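Local coordinates for GCN5-related N-acetyltransferase (PDB 2R1I), which probably transfers an acetyl group from acetyl-CoA to an amine of a substrate, at the interface of chains A and B. Coordinates in Å, arbitrary orientation; residue numbers count along the deposited sequence, not the author numbering. Chains: chain A/B, GCN5-related N-acetyltransferase.

Contact 1: the interface of chains A and B. Residues chain A 166-168; chain B 138, 140, 146, 150, 156.
In this GNAT-family pair the C-terminal strand 165-171 of chain A runs antiparallel beside strand 133-139 of chain B, a strand exchange that joins the two sheets. A:Leu166 and B:Val138 form the bridge through two backbone bonds, A:Leu166 N to B:Val138 O at 2.8 Å and B:Val138 N to A:Leu166 O at 2.9 Å. Further along, the ring of A:Tyr168 reaches chain B's helix 143-150, and its phenol OH donates to the carboxylate OE2 of B:Glu150 at 2.5 Å, on the anti side and 28° out of the carboxylate plane. The same OH accepts from B:Arg146 NE at 3.1 Å, near the guanidinium plane, and lies 3.1 Å from the amide ND2 of B:Asn156, which comes from above the ring and may add a further hydrogen bond. CB of B:Asn156 sits over the ring centre of A:Tyr168; with chi1 63°, its amide runs alongside the ring toward the hydroxyl. A:Leu166 CD1 presses on the guanidinium face of B:Arg146, 3.3 Å from CZ, while B:Arg146 NH1 is anchored on a lone pair of B:Gly140 O at 2.7 Å. A phenylalanine in place of A:Tyr168 would probably leave B:Glu150 OE2 and B:Arg146 NE without their shared hydroxyl partner across the interface.

Contact 2: the interface of chains A and B. Residues chain A 123, 127, 131-133; chain B 170, 172.
The C-terminal carboxylate oxygen OXT of B:Leu172 accepts a hydrogen bond from the guanidinium NE of A:Arg127 at 3.0 Å, tying the chain end of one GNAT-family subunit to helix 109-128 of the other. The bond is bent, 142° at the hydrogen, and OXT is tilted 24° from the guanidinium plane. The positive guanidinium would probably also steady the terminal negative charge. B:Leu172 is held at its other end by its backbone N, which donates to A:Ala132 O at 3.0 Å, just ahead of strand 133-139. Between these polar ties the leucyl side chain turns to the helix: CG stands anti to the carbonyl carbon (chi1 -65°), CD2 lies 3.8 Å from A:Cys123 SG, and CD1 approaches the backbone of A:Cys123. CB of B:Leu172 rests 4.1 Å from A:Arg127 CG, the two side chains crossing at about a right angle. B:Arg170, on strand 165-171, stretches from CG to NE and lays its guanidinium under A:Cys123, whose sulfur sits over the centre of one face, 3.4 Å from CZ. That group also comes near the other arginine, A:Arg127 NH2 lying 4.3 Å from B:Arg170 NH2.

Contact 3: the interface of chains A and B. Residues chain A 70, 86-87, 99, 101; chain B 88-90, 99.
B:Arg88, at the end of strand 81-88, offers the face of its guanidinium to the methyl CD1 of A:Ile99, which stands over the centre 3.4 Å from CZ, at a sheet-to-sheet meeting of two GNAT-family subunits. The side chains cross nearly perpendicularly. CG of B:Arg88 lies between its backbone N and carbonyl carbon (chi1 67°), and the chain runs extended to NE, which brings CD to 3.4 Å from the hydroxyl OG of A:Ser86. Beside this, A:Ile99 CD1 meets its two-fold mate B:Ile99 CD1 at 4.1 Å, and A:Val70 CG2 lies 3.9 Å from B:Pro89 CB. A water joins the subunits in the next layer: it lies 2.7 Å from the carboxylate OD2 of A:Asp101 and 3.0 Å from B:Arg88 NE. The backbone O of B:Pro89 and the amide OD1 of B:Asn90 also bond to this water, so groups of both chains hold it. Behind it, A:Ser86 OG donates to A:Asp101 OD1 at 2.7 Å, on the syn side and 17° out of the carboxylate plane, which helps set the rotation of the acid. The carboxylate of A:Asp101 and the guanidinium of B:Arg88 are close enough that their opposite charges would probably attract, though their charged atoms are not in contact.

Contact 1: the interface of chains A and B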
# COMPACT_ATOMS: atom_id res chain seq x y z
N LEU A 166 9.53 -8.49 -0.45
CA LEU A 166 10.27 -7.32 -0.80
C LEU A 166 9.34 -6.20 -1.27
O LEU A 166 8.33 -6.42 -1.90
CB LEU A 166 11.24 -7.64 -1.94
CG LEU A 166 12.26 -8.78 -1.65
CD1 LEU A 166 13.23 -8.96 -2.80
CD2 LEU A 166 12.99 -8.44 -0.39
N TYR A 167 9.73 -4.98 -0.96
CA TYR A 167 9.06 -3.79 -1.44
C TYR A 167 9.84 -3.22 -2.62
O TYR A 167 11.04 -2.92 -2.50
CB TYR A 167 8.94 -2.77 -0.29
CG TYR A 167 8.52 -1.37 -0.72
CD1 TYR A 167 7.17 -1.06 -0.92
CD2 TYR A 167 9.45 -0.37 -0.92
CE1 TYR A 167 6.76 0.25 -1.30
CE2 TYR A 167 9.06 0.91 -1.32
CZ TYR A 167 7.73 1.24 -1.48
OH TYR A 167 7.39 2.52 -1.87
N TYR A 168 9.16 -3.08 -3.75
CA TYR A 168 9.69 -2.49 -4.95
C TYR A 168 8.93 -1.24 -5.30
O TYR A 168 7.70 -1.12 -5.05
CB TYR A 168 9.53 -3.46 -6.12
CG TYR A 168 10.64 -4.49 -6.27
CD1 TYR A 168 10.64 -5.67 -5.51
CD2 TYR A 168 11.68 -4.28 -7.17
CE1 TYR A 168 11.63 -6.60 -5.64
CE2 TYR A 168 12.68 -5.21 -7.31
CZ TYR A 168 12.66 -6.37 -6.54
OH TYR A 168 13.67 -7.29 -6.73
N VAL B 138 6.67 -8.06 -3.56
CA VAL B 138 7.07 -9.21 -4.37
C VAL B 138 7.75 -10.25 -3.44
O VAL B 138 8.60 -9.92 -2.64
CB VAL B 138 8.04 -8.78 -5.52
CG1 VAL B 138 8.51 -9.99 -6.36
CG2 VAL B 138 7.39 -7.68 -6.47
N GLY B 140 10.41 -12.60 -2.32
CA GLY B 140 11.83 -12.61 -2.63
C GLY B 140 12.27 -13.85 -3.43
O GLY B 140 13.22 -13.80 -4.20
N ARG B 146 10.92 -10.62 -10.05
CA ARG B 146 11.96 -9.63 -9.75
C ARG B 146 12.73 -9.18 -10.99
O ARG B 146 12.89 -7.98 -11.19
CB ARG B 146 12.91 -10.17 -8.68
CG ARG B 146 12.21 -10.31 -7.34
CD ARG B 146 13.03 -11.02 -6.30
NE ARG B 146 14.14 -10.21 -5.88
CZ ARG B 146 15.06 -10.59 -5.01
NH1 ARG B 146 15.00 -11.80 -4.45
NH2 ARG B 146 16.04 -9.75 -4.69
N GLU B 150 12.59 -5.34 -12.43
CA GLU B 150 13.84 -4.62 -12.47
C GLU B 150 14.23 -4.19 -13.89
O GLU B 150 14.87 -3.17 -14.08
CB GLU B 150 14.94 -5.42 -11.76
CG GLU B 150 14.67 -5.58 -10.24
CD GLU B 150 15.71 -6.44 -9.52
OE1 GLU B 150 16.66 -6.89 -10.18
OE2 GLU B 150 15.58 -6.67 -8.29
N ASN B 156 14.23 -2.27 -5.39
CA ASN B 156 13.87 -2.59 -4.01
C ASN B 156 14.77 -1.91 -2.97
O ASN B 156 14.60 -2.11 -1.76
CB ASN B 156 13.82 -4.10 -3.79
CG ASN B 156 15.16 -4.76 -3.99
OD1 ASN B 156 16.21 -4.13 -3.86
ND2 ASN B 156 15.14 -6.05 -4.31

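Contact 2: the interface of chains A and B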
# COMPACT_ATOMS: atom_id res chain seq x y z
N CYS A 123 -3.99 -0.75 15.30
CA CYS A 123 -4.64 -2.02 15.04
C CYS A 123 -6.13 -1.99 15.38
O CYS A 123 -6.96 -2.51 14.64
CB CYS A 123 -3.93 -3.14 15.78
SG CYS A 123 -2.29 -3.47 15.22
N ARG A 127 -9.32 -2.57 12.78
CA ARG A 127 -10.39 -3.52 13.08
C ARG A 127 -11.76 -2.84 13.04
O ARG A 127 -12.72 -3.40 12.51
CB ARG A 127 -10.19 -4.18 14.45
CG ARG A 127 -9.28 -5.41 14.45
CD ARG A 127 -9.45 -6.31 15.76
NE ARG A 127 -8.28 -7.19 15.93
CZ ARG A 127 -7.17 -6.87 16.61
NH1 ARG A 127 -7.06 -5.69 17.24
NH2 ARG A 127 -6.17 -7.75 16.69
N GLY A 131 -11.22 -3.80 8.75
CA GLY A 131 -9.97 -4.30 8.18
C GLY A 131 -9.37 -5.48 8.94
O GLY A 131 -9.50 -5.61 10.19
N ALA A 132 -8.77 -6.37 8.18
CA ALA A 132 -8.17 -7.60 8.68
C ALA A 132 -6.68 -7.69 8.34
O ALA A 132 -6.07 -8.70 8.59
CB ALA A 132 -8.92 -8.84 8.12
N LEU A 133 -6.10 -6.61 7.80
CA LEU A 133 -4.70 -6.62 7.43
C LEU A 133 -4.11 -5.23 7.56
O LEU A 133 -4.68 -4.23 7.04
CB LEU A 133 -4.53 -7.09 6.00
CG LEU A 133 -3.13 -7.37 5.46
CD1 LEU A 133 -2.54 -8.50 6.25
CD2 LEU A 133 -3.21 -7.71 3.97
N ARG B 170 0.54 -7.86 9.41
CA ARG B 170 -0.08 -8.42 10.59
C ARG B 170 -1.56 -8.61 10.26
O ARG B 170 -2.26 -7.63 9.86
CB ARG B 170 0.12 -7.53 11.84
CG ARG B 170 -0.57 -7.99 13.11
CD ARG B 170 -0.17 -7.08 14.28
NE ARG B 170 -1.14 -7.13 15.38
CZ ARG B 170 -1.10 -6.35 16.45
NH1 ARG B 170 -0.10 -5.46 16.63
NH2 ARG B 170 -2.08 -6.46 17.34
N LEU B 172 -5.31 -9.15 11.42
CA LEU B 172 -6.08 -8.57 12.52
C LEU B 172 -7.46 -9.21 12.57
O LEU B 172 -7.91 -9.83 11.57
CB LEU B 172 -6.25 -7.05 12.31
CG LEU B 172 -4.95 -6.23 12.36
CD1 LEU B 172 -5.24 -4.71 12.08
CD2 LEU B 172 -4.20 -6.43 13.70
OXT LEU B 172 -8.15 -9.08 13.60

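Contact 3: the interface of chains A and B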
# COMPACT_ATOMS: atom_id res chain seq x y z
N VAL A 70 -6.81 8.69 4.90
CA VAL A 70 -5.58 8.78 5.70
C VAL A 70 -6.02 9.28 7.06
O VAL A 70 -6.74 10.28 7.17
CB VAL A 70 -4.59 9.76 5.12
CG1 VAL A 70 -3.40 10.02 6.07
CG2 VAL A 70 -4.08 9.22 3.77
N SER A 86 -3.09 4.64 6.16
CA SER A 86 -3.87 4.80 4.95
C SER A 86 -4.71 3.55 4.74
O SER A 86 -4.30 2.46 5.10
CB SER A 86 -2.96 5.03 3.75
OG SER A 86 -2.09 3.96 3.48
N PHE A 87 -5.87 3.77 4.14
CA PHE A 87 -6.86 2.72 3.85
C PHE A 87 -7.15 2.67 2.38
O PHE A 87 -7.21 3.71 1.70
CB PHE A 87 -8.13 3.07 4.61
CG PHE A 87 -8.00 2.96 6.09
CD1 PHE A 87 -7.49 4.00 6.84
CD2 PHE A 87 -8.33 1.78 6.72
CE1 PHE A 87 -7.32 3.84 8.22
CE2 PHE A 87 -8.19 1.60 8.06
CZ PHE A 87 -7.68 2.65 8.83
N ILE A 99 -2.27 0.50 5.61
CA ILE A 99 -0.81 0.61 5.73
C ILE A 99 -0.50 1.55 6.88
O ILE A 99 -1.12 2.64 7.00
CB ILE A 99 -0.12 1.09 4.41
CG1 ILE A 99 -0.42 0.17 3.21
CG2 ILE A 99 1.40 1.26 4.55
CD1 ILE A 99 -0.12 0.85 1.84
N ASP A 101 1.70 3.99 7.26
CA ASP A 101 2.50 4.87 6.41
C ASP A 101 3.69 5.43 7.19
O ASP A 101 4.79 5.56 6.67
CB ASP A 101 1.65 6.07 5.92
CG ASP A 101 0.57 5.73 4.90
OD1 ASP A 101 0.37 4.56 4.53
OD2 ASP A 101 -0.13 6.69 4.50
N ARG B 88 -4.34 5.43 -3.28
CA ARG B 88 -4.63 6.00 -1.95
C ARG B 88 -3.94 7.33 -1.82
O ARG B 88 -2.97 7.60 -2.54
CB ARG B 88 -4.08 5.04 -0.85
CG ARG B 88 -2.55 4.96 -0.82
CD ARG B 88 -2.08 3.79 0.06
NE ARG B 88 -0.67 3.95 0.36
CZ ARG B 88 0.34 3.45 -0.35
NH1 ARG B 88 0.10 2.77 -1.45
NH2 ARG B 88 1.59 3.68 -0.01
N PRO B 89 -4.39 8.21 -0.91
CA PRO B 89 -3.67 9.44 -0.64
C PRO B 89 -2.46 9.20 0.25
O PRO B 89 -2.34 8.13 0.84
CB PRO B 89 -4.71 10.34 0.06
CG PRO B 89 -5.96 9.56 0.11
CD PRO B 89 -5.58 8.12 -0.07
N ASN B 90 -1.58 10.21 0.33
CA ASN B 90 -0.36 10.12 1.12
C ASN B 90 0.00 11.52 1.58
O ASN B 90 -0.17 12.47 0.83
CB ASN B 90 0.73 9.47 0.24
CG ASN B 90 1.99 9.15 1.00
OD1 ASN B 90 2.22 8.00 1.39
ND2 ASN B 90 2.79 10.15 1.22
N ILE B 99 -0.48 1.05 -5.97
CA ILE B 99 0.15 -0.27 -5.83
C ILE B 99 -0.34 -1.13 -6.98
O ILE B 99 -1.54 -1.08 -7.29
CB ILE B 99 -0.24 -0.96 -4.49
CG1 ILE B 99 0.23 -0.07 -3.33
CG2 ILE B 99 0.39 -2.35 -4.40
CD1 ILE B 99 -0.51 -0.51 -1.99
O HOH W 1 -0.37 6.49 1.83

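Contact 1 lies about 23 Å from contact 2 and about 19 Å from contact 3, while contacts 2 and 3 are about 15 Å apart, measured between the centres of their C-alpha atoms. Contacts 1 and 2 use the same two elements with the chains exchanged: strand 165-171 of one subunit lies against the region of strand 133-139 of the other. Contact 3 adds strands 81-88 and 97-104, close to the two-fold axis. Because the whole interface is symmetric, each contact recurs with chains swapped. This reciprocal exchange of C-terminal strands suggests a stable dimer, although the structure alone does not establish it in solution.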